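Local coordinates for protein uroporphyrinogen-III synthetase (Pseudomonas syringae pv. tomato, PDB 3RE1) that probably catalyses the cyclization of the linear tetrapyrrole hydroxymethylbilane to the macrocyclic uroporphyrinogen III, with loss of water, in porphyrin biosynthesis, at residues S142-M147 with V165-L170; Y67-V72 with P96-G101; E47-P52 with R174-Q179; L19-E24 with V198-Q203; G221-V226 with A240-D245. One frame throughout, in Å; residues are numbered along the deposited sequence.

Contact 1. Residues S142-M147 with V165-L170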
# COMPACT_ATOMS: atom_id res chain seq x y z
N SER A 142 27.81 2.25 6.90
CA SER A 142 26.97 1.54 5.96
C SER A 142 25.62 2.27 5.71
O SER A 142 25.08 2.95 6.61
CB SER A 142 26.78 0.09 6.43
OG SER A 142 25.91 -0.01 7.55
N ARG A 143 25.14 2.21 4.47
CA ARG A 143 23.92 2.88 4.07
C ARG A 143 22.93 1.89 3.46
O ARG A 143 23.30 0.82 3.04
CB ARG A 143 24.21 4.01 3.07
CG ARG A 143 25.36 4.90 3.44
CD ARG A 143 24.94 6.23 4.05
NE ARG A 143 24.21 7.08 3.10
CZ ARG A 143 23.75 8.29 3.40
NH1 ARG A 143 23.93 8.83 4.60
NH2 ARG A 143 23.09 8.96 2.48
N VAL A 144 21.66 2.24 3.43
CA VAL A 144 20.67 1.37 2.83
C VAL A 144 19.86 2.15 1.82
O VAL A 144 19.64 3.35 1.99
CB VAL A 144 19.72 0.77 3.85
CG1 VAL A 144 20.49 0.02 4.90
CG2 VAL A 144 18.89 1.88 4.49
N LEU A 145 19.45 1.49 0.75
CA LEU A 145 18.69 2.18 -0.30
C LEU A 145 17.30 1.65 -0.22
O LEU A 145 17.11 0.43 -0.12
CB LEU A 145 19.25 1.89 -1.70
CG LEU A 145 18.51 2.58 -2.85
CD1 LEU A 145 18.57 4.09 -2.71
CD2 LEU A 145 19.17 2.23 -4.10
N ILE A 146 16.32 2.54 -0.24
CA ILE A 146 14.92 2.12 -0.11
C ILE A 146 14.22 2.51 -1.39
O ILE A 146 14.21 3.69 -1.81
CB ILE A 146 14.21 2.81 1.12
CG1 ILE A 146 14.79 2.25 2.41
CG2 ILE A 146 12.71 2.58 1.08
CD1 ILE A 146 14.39 2.99 3.69
N MET A 147 13.67 1.50 -2.06
CA MET A 147 12.95 1.75 -3.31
C MET A 147 11.46 1.77 -3.00
O MET A 147 10.90 0.83 -2.40
CB MET A 147 13.32 0.68 -4.33
CG MET A 147 14.76 0.84 -4.81
SD MET A 147 15.23 -0.34 -6.05
CE MET A 147 16.98 -0.37 -5.79
N VAL A 165 22.45 4.38 10.67
CA VAL A 165 22.51 3.85 9.32
C VAL A 165 21.93 4.88 8.35
O VAL A 165 20.80 5.35 8.51
CB VAL A 165 21.74 2.54 9.22
CG1 VAL A 165 21.69 2.05 7.80
CG2 VAL A 165 22.38 1.52 10.09
N GLY A 166 22.72 5.24 7.35
CA GLY A 166 22.25 6.19 6.37
C GLY A 166 21.21 5.53 5.48
O GLY A 166 21.27 4.32 5.21
N VAL A 167 20.25 6.33 5.03
CA VAL A 167 19.17 5.84 4.21
C VAL A 167 18.87 6.86 3.10
O VAL A 167 18.70 8.07 3.36
CB VAL A 167 17.93 5.66 5.02
CG1 VAL A 167 16.79 5.15 4.12
CG2 VAL A 167 18.18 4.74 6.22
N ASP A 168 18.79 6.36 1.87
CA ASP A 168 18.42 7.17 0.70
C ASP A 168 17.22 6.54 0.00
O ASP A 168 16.94 5.33 0.16
CB ASP A 168 19.59 7.25 -0.27
CG ASP A 168 20.71 8.15 0.23
OD1 ASP A 168 20.39 9.27 0.66
OD2 ASP A 168 21.89 7.74 0.20
N TYR A 169 16.51 7.33 -0.78
CA TYR A 169 15.32 6.83 -1.44
C TYR A 169 15.49 6.83 -2.92
O TYR A 169 16.23 7.64 -3.46
CB TYR A 169 14.10 7.68 -1.10
CG TYR A 169 13.61 7.55 0.34
CD1 TYR A 169 13.25 6.30 0.88
CD2 TYR A 169 13.48 8.68 1.16
CE1 TYR A 169 12.79 6.20 2.19
CE2 TYR A 169 13.02 8.58 2.46
CZ TYR A 169 12.67 7.35 2.97
OH TYR A 169 12.20 7.29 4.25
N LEU A 170 14.80 5.91 -3.57
CA LEU A 170 14.80 5.82 -5.01
C LEU A 170 13.34 5.68 -5.40
O LEU A 170 12.80 4.57 -5.45
CB LEU A 170 15.59 4.59 -5.45
CG LEU A 170 15.64 4.33 -6.95
CD1 LEU A 170 16.56 5.31 -7.66
CD2 LEU A 170 16.07 2.92 -7.19
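V144, I146, V167 and Y169 form the apolar centre of this contact, all on one face of the sheet. V144 CG2 meets V167 CG2 at 3.4 Å, the side chains slanting across each other. With CG1 of I146 anti to the carbonyl carbon (chi1 -69°) and the chain extended at chi2, CD1 rises from the sheet beside V167 CG1. Its CB and CG2 lie alongside the Y169 ring, with 3.6 Å between I146 CB and Y169 CD1. On the reverse face M147 and L170 run side by side in the same direction, M147 CG touching L170 CD2, while L145 CD1 reaches L170 CB. The strands are parallel and in register from R143 with G166 to M147 with L170. Their backbones are joined by V144 N to G166 O, D168 N to V144 O, I146 N to D168 O and L170 N to I146 O, the last at 2.9 Å. This is a beta-alpha-beta crossover: helix 155-162 links the strands and covers the V144, V167 and Y169 face, and helix 54-62 covers L145 and L170. Farther out, the Y169 hydroxyl is hydrogen-bonded to E154. At the polar edge the R143 chain, bent at chi2 and chi3, folds over G166, whose lack of a side chain lets R143 CD come to 3.6 Å from G166 CA. The guanidinium then salt-bridges D168, R143 NH2 to D168 OD2 at 2.9 Å, on the syn side but tilted out of the carboxylate plane. The planar groups are turned 58° apart, and the same OD2 has a weak hydrogen bond with Y67 OH.

Contact 2. Residues Y67-V72 with P96-G101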
# COMPACT_ATOMS: atom_id res chain seq x y z
N TYR A 67 25.60 0.64 -1.53
CA TYR A 67 24.80 0.35 -0.35
C TYR A 67 25.09 -1.06 0.15
O TYR A 67 25.41 -1.96 -0.63
CB TYR A 67 23.29 0.50 -0.66
CG TYR A 67 22.96 1.90 -1.14
CD1 TYR A 67 22.62 2.91 -0.25
CD2 TYR A 67 23.03 2.21 -2.46
CE1 TYR A 67 22.39 4.19 -0.67
CE2 TYR A 67 22.77 3.48 -2.90
CZ TYR A 67 22.46 4.48 -2.01
OH TYR A 67 22.18 5.76 -2.49
N SER A 68 24.94 -1.22 1.46
CA SER A 68 25.08 -2.49 2.13
C SER A 68 23.82 -3.28 1.98
O SER A 68 23.86 -4.50 2.05
CB SER A 68 25.34 -2.23 3.62
OG SER A 68 26.43 -1.35 3.79
N ALA A 69 22.69 -2.59 1.80
CA ALA A 69 21.40 -3.28 1.69
C ALA A 69 20.37 -2.48 0.94
O ALA A 69 20.38 -1.26 0.99
CB ALA A 69 20.84 -3.67 3.07
N VAL A 70 19.48 -3.21 0.25
CA VAL A 70 18.41 -2.61 -0.50
C VAL A 70 17.10 -3.12 0.04
O VAL A 70 16.90 -4.33 0.10
CB VAL A 70 18.46 -2.99 -1.98
CG1 VAL A 70 17.20 -2.52 -2.68
CG2 VAL A 70 19.65 -2.37 -2.61
N ILE A 71 16.21 -2.21 0.42
CA ILE A 71 14.86 -2.52 0.91
C ILE A 71 13.81 -2.07 -0.11
O ILE A 71 13.83 -0.94 -0.63
CB ILE A 71 14.55 -1.75 2.25
CG1 ILE A 71 15.57 -2.06 3.34
CG2 ILE A 71 13.18 -2.10 2.74
CD1 ILE A 71 15.61 -1.06 4.50
N VAL A 72 12.88 -2.95 -0.40
CA VAL A 72 11.81 -2.64 -1.36
C VAL A 72 10.47 -2.73 -0.59
O VAL A 72 10.16 -3.72 0.06
CB VAL A 72 11.83 -3.61 -2.54
CG1 VAL A 72 10.75 -3.26 -3.57
CG2 VAL A 72 13.19 -3.59 -3.19
N PRO A 96 22.53 -8.04 -0.27
CA PRO A 96 21.31 -8.31 0.51
C PRO A 96 20.18 -7.39 0.13
O PRO A 96 20.37 -6.17 0.03
CB PRO A 96 21.76 -8.09 1.95
CG PRO A 96 23.24 -8.35 1.92
CD PRO A 96 23.67 -7.75 0.61
N TRP A 97 19.02 -7.98 -0.12
CA TRP A 97 17.81 -7.26 -0.48
C TRP A 97 16.74 -7.75 0.49
O TRP A 97 16.72 -8.93 0.86
CB TRP A 97 17.40 -7.59 -1.92
CG TRP A 97 18.13 -6.79 -2.97
CD1 TRP A 97 19.49 -6.67 -3.11
CD2 TRP A 97 17.55 -6.00 -4.01
NE1 TRP A 97 19.77 -5.83 -4.17
CE2 TRP A 97 18.60 -5.43 -4.74
CE3 TRP A 97 16.24 -5.73 -4.40
CZ2 TRP A 97 18.38 -4.58 -5.83
CZ3 TRP A 97 16.02 -4.88 -5.49
CH2 TRP A 97 17.08 -4.31 -6.18
N PHE A 98 15.84 -6.84 0.89
CA PHE A 98 14.80 -7.20 1.83
C PHE A 98 13.47 -6.63 1.43
O PHE A 98 13.40 -5.69 0.63
CB PHE A 98 15.21 -6.71 3.23
CG PHE A 98 16.58 -7.15 3.64
CD1 PHE A 98 17.69 -6.44 3.25
CD2 PHE A 98 16.78 -8.31 4.39
CE1 PHE A 98 18.97 -6.84 3.62
CE2 PHE A 98 18.08 -8.71 4.77
CZ PHE A 98 19.16 -7.97 4.38
N SER A 99 12.41 -7.20 2.02
CA SER A 99 11.01 -6.72 1.85
C SER A 99 10.25 -6.92 3.14
O SER A 99 10.66 -7.70 4.00
CB SER A 99 10.31 -7.50 0.74
OG SER A 99 10.42 -8.91 0.96
N VAL A 100 9.11 -6.24 3.27
CA VAL A 100 8.28 -6.39 4.47
C VAL A 100 7.49 -7.69 4.36
O VAL A 100 7.55 -8.55 5.26
CB VAL A 100 7.31 -5.20 4.63
CG1 VAL A 100 8.08 -3.96 5.10
CG2 VAL A 100 6.60 -4.92 3.29
N GLY A 101 6.79 -7.86 3.23
CA GLY A 101 6.01 -9.07 3.02
C GLY A 101 6.64 -10.06 2.05
O GLY A 101 7.48 -9.69 1.23
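Strand segments 69-72 and 97-99 run parallel, their short axes 26° apart, and are joined by V70 N to P96 O, F98 N to V70 O at 2.8 Å, and V72 N to F98 O. V70 and W97 dominate one face, side by side and pointing the same way. V70 CG1, anti to the backbone N (chi1 171°), stands 3.6 Å from the centroid of the W97 six-membered ring and almost on its normal, a CH-pi contact over the centre of the ring. V70 CB and CG2 cover the pyrrole side of the indole, CG2 lying 3.8 Å from W97 NE1. V72 CG2 comes obliquely to the far rim, 3.9 Å from W97 CZ3. F98 is on the reverse face, and A69 CB meets the edge of its ring, 3.7 Å from F98 CE1. S99 OG donates to G101 O at 3.1 Å, though G101, which occupies the N-cap position of helix 102-110, is poorly ordered. The pair belongs to a beta-alpha-beta unit whose connection is helix 75-88. Helix 102-110 packs on V72 and W97 through L108, helix 131-137 on A69 and F98 through L133, and strand 143-148 flanks 69-72 on the side away from 97-99.

Contact 3. Residues E47-P52 with R174-Q179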
# COMPACT_ATOMS: atom_id res chain seq x y z
N GLU A 47 -4.12 5.03 -8.44
CA GLU A 47 -3.56 4.38 -9.59
C GLU A 47 -2.05 4.45 -9.48
O GLU A 47 -1.53 5.42 -8.93
CB GLU A 47 -4.03 5.09 -10.83
CG GLU A 47 -5.29 4.47 -11.42
CD GLU A 47 -5.01 3.19 -12.20
OE1 GLU A 47 -4.56 2.20 -11.57
OE2 GLU A 47 -5.25 3.18 -13.43
N THR A 48 -1.36 3.42 -9.97
CA THR A 48 0.10 3.38 -9.89
C THR A 48 0.73 3.82 -11.20
O THR A 48 0.60 3.12 -12.21
CB THR A 48 0.60 1.97 -9.54
OG1 THR A 48 -0.39 1.28 -8.76
CG2 THR A 48 1.86 2.06 -8.73
N GLU A 49 1.41 4.96 -11.20
CA GLU A 49 2.04 5.46 -12.42
C GLU A 49 3.58 5.44 -12.41
O GLU A 49 4.20 6.13 -11.60
CB GLU A 49 1.58 6.88 -12.71
CG GLU A 49 2.03 7.38 -14.05
CD GLU A 49 2.42 8.84 -14.03
OE1 GLU A 49 2.81 9.35 -15.09
OE2 GLU A 49 2.34 9.47 -12.95
N PRO A 50 4.21 4.67 -13.33
CA PRO A 50 5.67 4.60 -13.36
C PRO A 50 6.30 5.95 -13.61
O PRO A 50 5.67 6.83 -14.20
CB PRO A 50 5.95 3.65 -14.52
CG PRO A 50 4.77 2.74 -14.51
CD PRO A 50 3.62 3.69 -14.26
N LEU A 51 7.53 6.10 -13.13
CA LEU A 51 8.27 7.34 -13.26
C LEU A 51 9.49 7.26 -14.18
O LEU A 51 10.12 6.21 -14.30
CB LEU A 51 8.70 7.82 -11.88
CG LEU A 51 7.69 8.78 -11.29
CD1 LEU A 51 7.89 8.89 -9.80
CD2 LEU A 51 7.86 10.14 -11.97
N PRO A 52 9.82 8.36 -14.87
CA PRO A 52 11.03 8.45 -15.71
C PRO A 52 12.23 8.94 -14.87
O PRO A 52 12.18 10.05 -14.32
CB PRO A 52 10.62 9.46 -16.79
CG PRO A 52 9.67 10.37 -16.07
CD PRO A 52 8.89 9.49 -15.12
N ARG A 174 4.68 6.99 -8.84
CA ARG A 174 3.85 8.00 -8.21
C ARG A 174 2.42 7.48 -8.18
O ARG A 174 2.04 6.59 -8.98
CB ARG A 174 3.93 9.31 -9.02
CG ARG A 174 3.17 10.49 -8.45
CD ARG A 174 3.77 11.81 -8.98
NE ARG A 174 3.08 13.00 -8.47
CZ ARG A 174 2.14 13.68 -9.13
NH1 ARG A 174 1.75 13.29 -10.35
NH2 ARG A 174 1.57 14.75 -8.57
N ARG A 175 1.63 8.04 -7.26
CA ARG A 175 0.23 7.67 -7.14
C ARG A 175 -0.70 8.88 -7.24
O ARG A 175 -0.43 9.95 -6.67
CB ARG A 175 -0.00 6.89 -5.86
CG ARG A 175 0.43 5.44 -6.00
CD ARG A 175 0.08 4.64 -4.77
NE ARG A 175 0.24 3.21 -5.01
CZ ARG A 175 0.07 2.25 -4.10
NH1 ARG A 175 -0.28 2.57 -2.85
NH2 ARG A 175 0.25 0.97 -4.43
N TYR A 176 -1.78 8.71 -8.01
CA TYR A 176 -2.73 9.77 -8.24
C TYR A 176 -4.18 9.29 -8.10
O TYR A 176 -4.45 8.08 -7.96
CB TYR A 176 -2.51 10.40 -9.63
CG TYR A 176 -2.73 9.43 -10.77
CD1 TYR A 176 -3.98 8.88 -11.01
CD2 TYR A 176 -1.69 9.06 -11.61
CE1 TYR A 176 -4.19 7.99 -12.03
CE2 TYR A 176 -1.89 8.17 -12.65
CZ TYR A 176 -3.15 7.64 -12.85
OH TYR A 176 -3.37 6.76 -13.87
N LEU A 177 -5.11 10.26 -8.15
CA LEU A 177 -6.55 10.03 -8.04
C LEU A 177 -7.20 10.03 -9.41
O LEU A 177 -7.38 11.10 -10.00
CB LEU A 177 -7.20 11.14 -7.22
CG LEU A 177 -8.73 11.11 -7.15
CD1 LEU A 177 -9.22 10.03 -6.17
CD2 LEU A 177 -9.25 12.48 -6.75
N PRO A 178 -7.57 8.84 -9.92
CA PRO A 178 -8.20 8.72 -11.21
C PRO A 178 -9.23 9.82 -11.43
O PRO A 178 -9.85 10.30 -10.48
CB PRO A 178 -8.85 7.35 -11.13
CG PRO A 178 -7.87 6.58 -10.33
CD PRO A 178 -7.49 7.53 -9.24
N GLN A 179 -9.39 10.24 -12.68
CA GLN A 179 -10.33 11.30 -13.01
C GLN A 179 -11.79 10.84 -12.89
O GLN A 179 -12.25 10.03 -13.71
CB GLN A 179 -10.04 11.84 -14.41
CG GLN A 179 -10.64 13.23 -14.69
CD GLN A 179 -10.35 14.24 -13.56
OE1 GLN A 179 -11.14 15.18 -13.33
NE2 GLN A 179 -9.22 14.06 -12.86
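Strand 47-50 pairs with the end of strand 166-176 in a short antiparallel contact near the protein surface, placed between the five-stranded sheet and the body of the six-stranded one. E49 and R174 form a hydrogen-bonded pair held both ways, E49 N to R174 O at 2.8 Å and R174 N to E49 O at 2.9 Å. T48 and R175 follow as a non-hydrogen-bonded pair. At E47 and Y176 the grip slackens: E47 N still donates to Y176 O at 3.1 Å, but the return bond from Y176 N to E47 O is weak. The Y176 side chain has CG between its own backbone N and carbonyl carbon (chi1 63°), and the ring leans back across the partner strand. It lies against the beta carbons of both glutamates, E49 CB being 3.7 Å from Y176 CE2, while the E47 chain runs alongside the ring in the same direction. E47 CG also packs on P178, 3.5 Å from P178 CG, and a bend at chi2 turns the carboxylate away from it. On the opposite face T48 CG2 sits near the plane of the R175 guanidinium, at its edge, and both residues touch P76 of helix 75-88. Past the strand, L51 CD1 slants across R174, 4.1 Å from R174 CB. E49 and R174 carry opposite charges whose tips do not meet. Two antiparallel segments linking two alpha/beta domains are the connector of the uroporphyrinogen-III synthase fold, in which the active site is thought to lie in the cleft between the domains.

Contact 4. Residues L19-E24 with V198-Q203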
# COMPACT_ATOMS: atom_id res chain seq x y z
N LEU A 19 -15.32 -0.36 -2.75
CA LEU A 19 -13.89 -0.66 -2.80
C LEU A 19 -13.28 0.50 -3.49
O LEU A 19 -13.80 0.97 -4.50
CB LEU A 19 -13.61 -1.92 -3.59
CG LEU A 19 -14.30 -3.21 -3.12
CD1 LEU A 19 -13.89 -4.40 -4.00
CD2 LEU A 19 -13.95 -3.49 -1.71
N THR A 20 -12.18 0.99 -2.91
CA THR A 20 -11.52 2.19 -3.42
C THR A 20 -10.09 2.04 -3.98
O THR A 20 -9.53 2.99 -4.53
CB THR A 20 -11.49 3.27 -2.36
OG1 THR A 20 -10.68 2.82 -1.27
CG2 THR A 20 -12.94 3.57 -1.88
N ARG A 21 -9.52 0.84 -3.87
CA ARG A 21 -8.17 0.63 -4.39
C ARG A 21 -8.07 0.62 -5.94
O ARG A 21 -9.07 0.81 -6.63
CB ARG A 21 -7.62 -0.65 -3.76
CG ARG A 21 -8.15 -1.92 -4.34
CD ARG A 21 -7.78 -3.03 -3.41
NE ARG A 21 -8.55 -2.88 -2.19
CZ ARG A 21 -8.26 -3.43 -1.02
NH1 ARG A 21 -7.19 -4.19 -0.89
NH2 ARG A 21 -9.05 -3.20 0.02
N PRO A 22 -6.86 0.42 -6.48
CA PRO A 22 -6.61 0.37 -7.95
C PRO A 22 -7.50 -0.60 -8.70
O PRO A 22 -7.93 -1.62 -8.15
CB PRO A 22 -5.14 -0.08 -8.05
CG PRO A 22 -4.53 0.48 -6.81
CD PRO A 22 -5.59 0.30 -5.72
N ALA A 23 -7.73 -0.27 -9.96
CA ALA A 23 -8.56 -1.05 -10.87
C ALA A 23 -8.39 -2.57 -10.81
O ALA A 23 -9.35 -3.29 -10.53
CB ALA A 23 -8.37 -0.56 -12.31
N GLU A 24 -7.18 -3.05 -11.10
CA GLU A 24 -6.94 -4.49 -11.11
C GLU A 24 -7.03 -5.07 -9.72
O GLU A 24 -7.56 -6.15 -9.54
CB GLU A 24 -5.59 -4.84 -11.74
CG GLU A 24 -5.55 -4.71 -13.28
CD GLU A 24 -6.72 -5.44 -13.98
OE1 GLU A 24 -6.91 -6.65 -13.73
OE2 GLU A 24 -7.45 -4.81 -14.77
N VAL A 198 -14.55 0.63 2.15
CA VAL A 198 -13.21 0.06 2.29
C VAL A 198 -12.15 0.90 1.61
O VAL A 198 -12.35 1.36 0.49
CB VAL A 198 -13.11 -1.33 1.70
CG1 VAL A 198 -11.70 -1.90 1.94
CG2 VAL A 198 -14.16 -2.25 2.35
N VAL A 199 -11.03 1.10 2.31
CA VAL A 199 -9.88 1.81 1.82
C VAL A 199 -8.68 0.90 2.08
O VAL A 199 -8.68 0.11 3.02
CB VAL A 199 -9.66 3.13 2.55
CG1 VAL A 199 -10.69 4.10 2.14
CG2 VAL A 199 -9.66 2.91 4.03
N SER A 200 -7.65 1.00 1.24
CA SER A 200 -6.51 0.13 1.38
C SER A 200 -5.23 0.84 1.82
O SER A 200 -4.25 0.17 2.16
CB SER A 200 -6.27 -0.60 0.07
OG SER A 200 -5.83 0.30 -0.93
N SER A 201 -5.23 2.17 1.82
CA SER A 201 -4.07 2.96 2.24
C SER A 201 -4.51 4.24 2.90
O SER A 201 -5.69 4.58 2.91
CB SER A 201 -3.20 3.31 1.02
OG SER A 201 -3.91 4.09 0.07
N GLY A 202 -3.55 4.97 3.45
CA GLY A 202 -3.85 6.23 4.05
C GLY A 202 -4.18 7.25 2.96
O GLY A 202 -5.14 8.01 3.08
N GLN A 203 -3.38 7.29 1.90
CA GLN A 203 -3.62 8.28 0.85
C GLN A 203 -4.87 7.78 0.12
O GLN A 203 -5.42 8.47 -0.74
CB GLN A 203 -2.43 8.41 -0.10
CG GLN A 203 -2.34 7.35 -1.18
CD GLN A 203 -0.90 7.13 -1.69
OE1 GLN A 203 -0.11 8.08 -1.80
NE2 GLN A 203 -0.58 5.88 -2.03
O HOH W 1 -10.48 -0.71 -1.37
O HOH W 2 -7.99 2.73 -0.69
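Direct hydrogen bonding here centres on T20 and V198: T20 OG1 donates to V198 O at 2.8 Å, in the carbonyl plane and on a lone pair. The torsion of T20 (chi1 65°) sets OG1 between its backbone N and carbonyl carbon, turned to segment 198-203. T20 N adds a weak, bent bond to the same oxygen. Water continues the link. Water 1 accepts from T20 N and R21 NE at 3.0 Å and gives a weak bond to V198 O; water 2 donates to T20 OG1 and accepts from S200 N. They occupy the fork where two neighbouring parallel strands, 16-19 and 196-198, end on the C-terminal side of the five-stranded sheet. The CA separation grows from 5.2 Å for L19 and V198 to 6.0 Å for R21 and S200. Each segment enters a helix, with P22 and S201 at the N-cap positions of 23-34 and 202-205. Van der Waals contacts gather at R21. S200 CB lies over the centre of one guanidinium face, 3.6 Å from R21 CZ, and V198 CG1 meets the edge in plane, 3.5 Å from R21 NH2. R21 NH1 is hydrogen-bonded to A249 O. The apolar pair is L19 CD2 beside V198 CB at 4.1 Å.

Contact 5. Residues G221-V226 with A240-D245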
# COMPACT_ATOMS: atom_id res chain seq x y z
N GLY A 221 -20.95 7.98 8.91
CA GLY A 221 -21.56 7.03 9.83
C GLY A 221 -21.51 5.59 9.37
O GLY A 221 -21.72 4.68 10.17
N LEU A 222 -21.20 5.37 8.08
CA LEU A 222 -21.10 4.02 7.50
C LEU A 222 -19.87 3.28 7.99
O LEU A 222 -18.87 3.90 8.31
CB LEU A 222 -21.05 4.09 5.98
CG LEU A 222 -22.28 4.75 5.40
CD1 LEU A 222 -22.00 5.24 3.98
CD2 LEU A 222 -23.44 3.74 5.47
N PRO A 223 -19.95 1.96 8.06
CA PRO A 223 -18.77 1.21 8.51
C PRO A 223 -17.62 1.49 7.60
O PRO A 223 -17.74 1.36 6.39
CB PRO A 223 -19.22 -0.24 8.43
CG PRO A 223 -20.70 -0.14 8.78
CD PRO A 223 -21.14 1.10 8.00
N LEU A 224 -16.49 1.86 8.18
CA LEU A 224 -15.31 2.13 7.39
C LEU A 224 -14.20 1.13 7.71
O LEU A 224 -13.70 1.09 8.84
CB LEU A 224 -14.84 3.57 7.63
CG LEU A 224 -13.49 3.95 7.00
CD1 LEU A 224 -13.58 3.86 5.50
CD2 LEU A 224 -13.08 5.33 7.49
N PHE A 225 -13.81 0.35 6.70
CA PHE A 225 -12.78 -0.68 6.86
C PHE A 225 -11.35 -0.22 6.46
O PHE A 225 -10.99 -0.14 5.27
CB PHE A 225 -13.19 -1.92 6.05
CG PHE A 225 -14.43 -2.59 6.56
CD1 PHE A 225 -15.68 -2.12 6.19
CD2 PHE A 225 -14.34 -3.67 7.45
CE1 PHE A 225 -16.84 -2.71 6.69
CE2 PHE A 225 -15.46 -4.26 7.97
CZ PHE A 225 -16.73 -3.80 7.58
N VAL A 226 -10.56 0.10 7.48
CA VAL A 226 -9.21 0.61 7.29
C VAL A 226 -8.18 -0.49 7.46
O VAL A 226 -8.37 -1.41 8.26
CB VAL A 226 -8.93 1.72 8.30
CG1 VAL A 226 -10.08 2.68 8.25
CG2 VAL A 226 -8.74 1.15 9.72
N ALA A 240 -14.99 10.02 11.02
CA ALA A 240 -15.60 8.72 10.84
C ALA A 240 -16.01 8.20 12.24
O ALA A 240 -15.20 8.23 13.19
CB ALA A 240 -14.59 7.78 10.18
N ARG A 241 -17.24 7.74 12.38
CA ARG A 241 -17.72 7.27 13.68
C ARG A 241 -17.68 5.74 13.87
O ARG A 241 -17.83 5.24 14.99
CB ARG A 241 -19.13 7.77 13.94
CG ARG A 241 -19.34 9.24 13.65
CD ARG A 241 -20.82 9.53 13.34
NE ARG A 241 -20.93 10.60 12.35
CZ ARG A 241 -21.87 10.67 11.41
NH1 ARG A 241 -22.80 9.73 11.32
NH2 ARG A 241 -21.87 11.69 10.55
N ASN A 242 -17.51 5.00 12.79
CA ASN A 242 -17.50 3.54 12.87
C ASN A 242 -16.30 2.98 12.10
O ASN A 242 -16.44 2.48 11.00
CB ASN A 242 -18.81 2.96 12.32
CG ASN A 242 -18.94 1.45 12.58
OD1 ASN A 242 -18.13 0.89 13.34
ND2 ASN A 242 -19.91 0.78 11.93
N VAL A 243 -15.12 3.08 12.70
CA VAL A 243 -13.90 2.66 12.05
C VAL A 243 -13.55 1.22 12.40
O VAL A 243 -13.40 0.88 13.56
CB VAL A 243 -12.73 3.57 12.41
CG1 VAL A 243 -11.45 3.12 11.67
CG2 VAL A 243 -13.09 5.03 12.08
N ILE A 244 -13.41 0.40 11.37
CA ILE A 244 -13.13 -1.01 11.56
C ILE A 244 -11.73 -1.30 11.11
O ILE A 244 -11.42 -1.22 9.93
CB ILE A 244 -14.15 -1.91 10.77
CG1 ILE A 244 -15.59 -1.64 11.30
CG2 ILE A 244 -13.75 -3.39 10.88
CD1 ILE A 244 -16.22 -0.38 10.77
N ASP A 245 -10.89 -1.64 12.08
CA ASP A 245 -9.49 -1.92 11.83
C ASP A 245 -9.31 -3.38 11.38
O ASP A 245 -9.70 -4.30 12.09
CB ASP A 245 -8.69 -1.63 13.12
CG ASP A 245 -7.16 -1.65 12.91
OD1 ASP A 245 -6.63 -2.52 12.15
OD2 ASP A 245 -6.48 -0.78 13.54
O HOH W 3 -17.05 5.22 10.18
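F225 and I244 lie side by side on one face of a parallel strand pair. I244 has CG1 anti to the carbonyl carbon and CG2 anti to the backbone N (chi1 -61°), which turns CG2 to the ring, 3.5 Å from F225 CD2. I244 CB stands over the ring face, 4.2 Å from the F225 centroid, as a CH-pi contact. On the reverse face V226 and V243 cross at about a right angle, CG1 of V226 meeting CG1 of V243 at 3.7 Å. L224 has CG anti to its backbone N (chi1 172°), and its CD2, out on this face, touches A240 CB at 3.9 Å. N242 extends its amide over P223, bringing N242 ND2 within 3.4 Å of P223 CG. At the exposed end R241, bent at chi3, lays one guanidinium face over G221 N, and R241 NH2 has a weak hydrogen bond to P217 O. The backbones are joined by I244 N to L224 O and by V226 N to I244 O at 2.9 Å. A water accepts from N242 N at 2.7 Å and donates to L222 O, bridging the two segments. Helix 251-260 covers F225 and I244, helix 229-238 covers L224 and V226. With helix 229-238 as the crossover, this is the last beta-alpha-beta unit of a five-stranded parallel sheet in the 2-1-3-4-5 order of flavodoxin-like domains.

From the N terminus, 19-24 opens the longest loop, closed by contact 4 at 198-203. Inside it 47-52 opens a second loop, closed by contact 3 at 174-179. Contacts 2 and 1 follow in series within that loop, each closing a beta-alpha-beta unit; their strands 69-72 and 143-148 are neighbours in the six-stranded sheet, and strand 166-176 runs from contact 1 into contact 3. Contact 5 opens and closes after contact 4, and the two touch in the five-stranded sheet. No loops cross. Contact 3 touches contact 4 through R175 and Q203, bringing the connector against the five-stranded domain, while contacts 1 and 5 lie about 36 Å apart between centres.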